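Local coordinates for hemolysin BL lytic component L1 (Bacillus cereus, PDB 7NMQ), which probably acts as one component of a multi-part alpha-helical pore-forming toxin that lyses host cells, at residues N36-N41 with A273-Q278. Numbering follows the deposited sequence. Where two conformers were deposited one is given.
Sequences NVNLSN and ADRANQ
Arg-275 reaches from the first turn of its helix across to the loop segment 36-41, and its guanidinium is received there from two directions. In the guanidinium plane, NH1 donates to Ser-40 O at 2.7 Å; the bond is short but bent, 142° at the hydrogen, and the nitrogen lies above the carbonyl plane. Over one face comes the amide of Asn-38, whose ND2 sits 3.5 Å from Arg-275 CZ, shifted toward the rim, with the two planes 38° apart. That amide is held by its own chain: OD1 accepts from Ser-40 N (3.0 Å), closing an Asx turn. CG anti to the backbone N (chi1 -178°) puts the amide carbon on the Arg-275 side. Closer to the helix, Arg-275 CG packs 3.3 Å from Asn-38 O, and a water lies within hydrogen-bonding distance of both Asn-38 O and Arg-275 O. Leu-39 sends CD2 to Ala-276 CA (4.1 Å), a separate apolar touch. Asp-274 N-caps the helix through Asn-277 N. The contact thus joins the loop between helices 10-33 and 45-103 to the start of helix 275-325, where Val-37 and Leu-39 also touch Ala-279, while Val-37 meets Leu-52 and Ile-55 of helix 45-103.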
ATOM      1  N   ASN A  36       1.607  10.735 -22.870  1.00 14.18           N
ATOM      2  CA  ASN A  36       1.225   9.907 -24.041  1.00 13.50           C
ATOM      3  C   ASN A  36       2.472   9.615 -24.864  1.00 13.92           C
ATOM      4  O   ASN A  36       3.304  10.534 -25.110  1.00 16.00           O
ATOM      5  CB  ASN A  36       0.104  10.533 -24.857  1.00 15.06           C
ATOM      6  CG  ASN A  36      -1.280  10.384 -24.269  1.00 16.05           C
ATOM      7  OD1 ASN A  36      -1.439   9.940 -23.135  1.00 15.97           O
ATOM      8  ND2 ASN A  36      -2.289  10.752 -25.047  1.00 17.70           N
ATOM      9  N   VAL A  37       2.608   8.397 -25.326  1.00 12.19           N
ATOM     10  CA  VAL A  37       3.847   8.010 -26.054  1.00 12.73           C
ATOM     11  C   VAL A  37       3.933   8.816 -27.344  1.00 12.92           C
ATOM     12  O   VAL A  37       2.967   8.916 -28.105  1.00 13.27           O
ATOM     13  CB  VAL A  37       3.900   6.502 -26.314  1.00 12.84           C
ATOM     14  CG1 VAL A  37       2.807   5.992 -27.240  1.00 13.24           C
ATOM     15  CG2 VAL A  37       5.240   6.073 -26.864  1.00 13.43           C
ATOM     16  N   ASN A  38       5.125   9.322 -27.604  1.00 13.34           N
ATOM     17  CA  ASN A  38       5.407  10.082 -28.831  1.00 13.16           C
ATOM     18  C   ASN A  38       5.982   9.149 -29.899  1.00 12.90           C
ATOM     19  O   ASN A  38       7.150   8.783 -29.838  1.00 12.84           O
ATOM     20  CB  ASN A  38       6.345  11.252 -28.529  1.00 13.64           C
ATOM     21  CG  ASN A  38       6.629  12.103 -29.761  1.00 16.02           C
ATOM     22  OD1 ASN A  38       6.156  11.848 -30.870  1.00 16.15           O
ATOM     23  ND2 ASN A  38       7.424  13.121 -29.550  1.00 17.05           N
ATOM     24  N   LEU A  39       5.158   8.816 -30.877  1.00 13.54           N
ATOM     25  CA  LEU A  39       5.625   8.141 -32.119  1.00 13.75           C
ATOM     26  C   LEU A  39       5.232   8.961 -33.339  1.00 14.11           C
ATOM     27  O   LEU A  39       5.004   8.387 -34.422  1.00 17.09           O
ATOM     28  CB  LEU A  39       5.055   6.730 -32.163  1.00 15.00           C
ATOM     29  CG  LEU A  39       5.823   5.779 -31.251  1.00 14.96           C
ATOM     30  CD1 LEU A  39       5.037   4.508 -31.051  1.00 16.75           C
ATOM     31  CD2 LEU A  39       7.225   5.484 -31.791  1.00 14.92           C
ATOM     32  N   SER A  40       5.150  10.269 -33.192  0.50 15.29           N
ATOM     33  CA  SER A  40       4.784  11.147 -34.321  0.50 16.67           C
ATOM     34  C   SER A  40       5.919  11.136 -35.356  0.50 17.73           C
ATOM     35  O   SER A  40       7.090  11.104 -34.971  0.50 18.19           O
ATOM     36  CB  SER A  40       4.476  12.520 -33.849  0.50 17.15           C
ATOM     37  OG  SER A  40       5.654  13.137 -33.372  0.50 21.05           O
ATOM     38  N   ASN A  41       5.554  11.144 -36.634  1.00 19.36           N
ATOM     39  CA  ASN A  41       6.487  11.190 -37.790  1.00 21.43           C
ATOM     40  C   ASN A  41       7.318   9.919 -37.865  1.00 19.64           C
ATOM     41  O   ASN A  41       8.418   9.938 -38.411  1.00 26.58           O
ATOM     42  CB  ASN A  41       7.409  12.417 -37.754  1.00 25.64           C
ATOM     43  CG  ASN A  41       8.069  12.673 -39.096  1.00 30.22           C
ATOM     44  OD1 ASN A  41       7.386  12.693 -40.108  1.00 38.90           O
ATOM     45  ND2 ASN A  41       9.384  12.856 -39.132  1.00 35.44           N
ATOM     46  N   ALA A 273      18.561   7.134 -26.467  1.00 20.87           N
ATOM     47  CA  ALA A 273      17.697   6.472 -27.466  1.00 19.68           C
ATOM     48  C   ALA A 273      17.081   7.491 -28.429  1.00 19.26           C
ATOM     49  O   ALA A 273      16.749   8.611 -28.026  1.00 20.39           O
ATOM     50  CB  ALA A 273      16.633   5.699 -26.722  1.00 18.75           C
ATOM     51  N   ASP A 274      16.873   7.068 -29.674  1.00 18.66           N
ATOM     52  CA  ASP A 274      16.064   7.812 -30.660  1.00 19.42           C
ATOM     53  C   ASP A 274      14.577   7.695 -30.303  1.00 18.27           C
ATOM     54  O   ASP A 274      14.238   7.017 -29.357  1.00 17.78           O
ATOM     55  CB  ASP A 274      16.365   7.310 -32.077  1.00 20.43           C
ATOM     56  CG  ASP A 274      15.843   5.923 -32.422  1.00 21.19           C
ATOM     57  OD1 ASP A 274      15.210   5.263 -31.559  1.00 22.71           O
ATOM     58  OD2 ASP A 274      16.002   5.534 -33.601  1.00 24.31           O
ATOM     59  N   ARG A 275      13.701   8.304 -31.097  1.00 13.50           N
ATOM     60  CA  ARG A 275      12.267   8.415 -30.741  1.00 12.53           C
ATOM     61  C   ARG A 275      11.662   7.003 -30.627  1.00 12.16           C
ATOM     62  O   ARG A 275      10.862   6.752 -29.717  1.00 12.22           O
ATOM     63  CB  ARG A 275      11.493   9.312 -31.707  1.00 13.59           C
ATOM     64  CG  ARG A 275      10.015   9.354 -31.384  1.00 13.64           C
ATOM     65  CD  ARG A 275       9.323  10.440 -32.179  1.00 14.30           C
ATOM     66  NE  ARG A 275       9.777  11.782 -31.873  1.00 15.10           N
ATOM     67  CZ  ARG A 275       9.352  12.891 -32.501  1.00 15.40           C
ATOM     68  NH1 ARG A 275       8.528  12.795 -33.512  1.00 16.31           N
ATOM     69  NH2 ARG A 275       9.784  14.080 -32.136  1.00 18.57           N
ATOM     70  N   ALA A 276      11.868   6.133 -31.623  1.00 13.14           N
ATOM     71  CA  ALA A 276      11.284   4.778 -31.601  1.00 13.00           C
ATOM     72  C   ALA A 276      11.763   4.023 -30.358  1.00 13.10           C
ATOM     73  O   ALA A 276      10.942   3.375 -29.690  1.00 13.68           O
ATOM     74  CB  ALA A 276      11.645   4.031 -32.853  1.00 14.22           C
ATOM     75  N   ASN A 277      13.044   4.088 -30.054  1.00 13.71           N
ATOM     76  CA  ASN A 277      13.601   3.336 -28.908  1.00 13.55           C
ATOM     77  C   ASN A 277      13.112   3.975 -27.623  1.00 13.57           C
ATOM     78  O   ASN A 277      12.817   3.211 -26.640  1.00 14.09           O
ATOM     79  CB  ASN A 277      15.112   3.243 -29.012  1.00 15.59           C
ATOM     80  CG  ASN A 277      15.519   2.185 -30.020  1.00 19.40           C
ATOM     81  OD1 ASN A 277      15.987   2.476 -31.102  1.00 26.42           O
ATOM     82  ND2 ASN A 277      15.419   0.932 -29.646  1.00 25.04           N
ATOM     83  N   GLN A 278      12.936   5.279 -27.574  1.00 13.20           N
ATOM     84  CA  GLN A 278      12.329   5.922 -26.376  1.00 13.16           C
ATOM     85  C   GLN A 278      10.913   5.390 -26.167  1.00 13.17           C
ATOM     86  O   GLN A 278      10.486   5.245 -25.025  1.00 13.42           O
ATOM     87  CB  GLN A 278      12.331   7.446 -26.470  1.00 13.55           C
ATOM     88  CG  GLN A 278      13.705   8.012 -26.253  1.00 14.63           C
ATOM     89  CD  GLN A 278      13.752   9.514 -26.271  1.00 17.49           C
ATOM     90  OE1 GLN A 278      12.846  10.188 -26.754  1.00 21.58           O
ATOM     91  NE2 GLN A 278      14.830  10.042 -25.742  1.00 19.04           N
TER
HETATM   92  O   HOH W   1       9.048   8.189 -28.126  1.00 14.31           O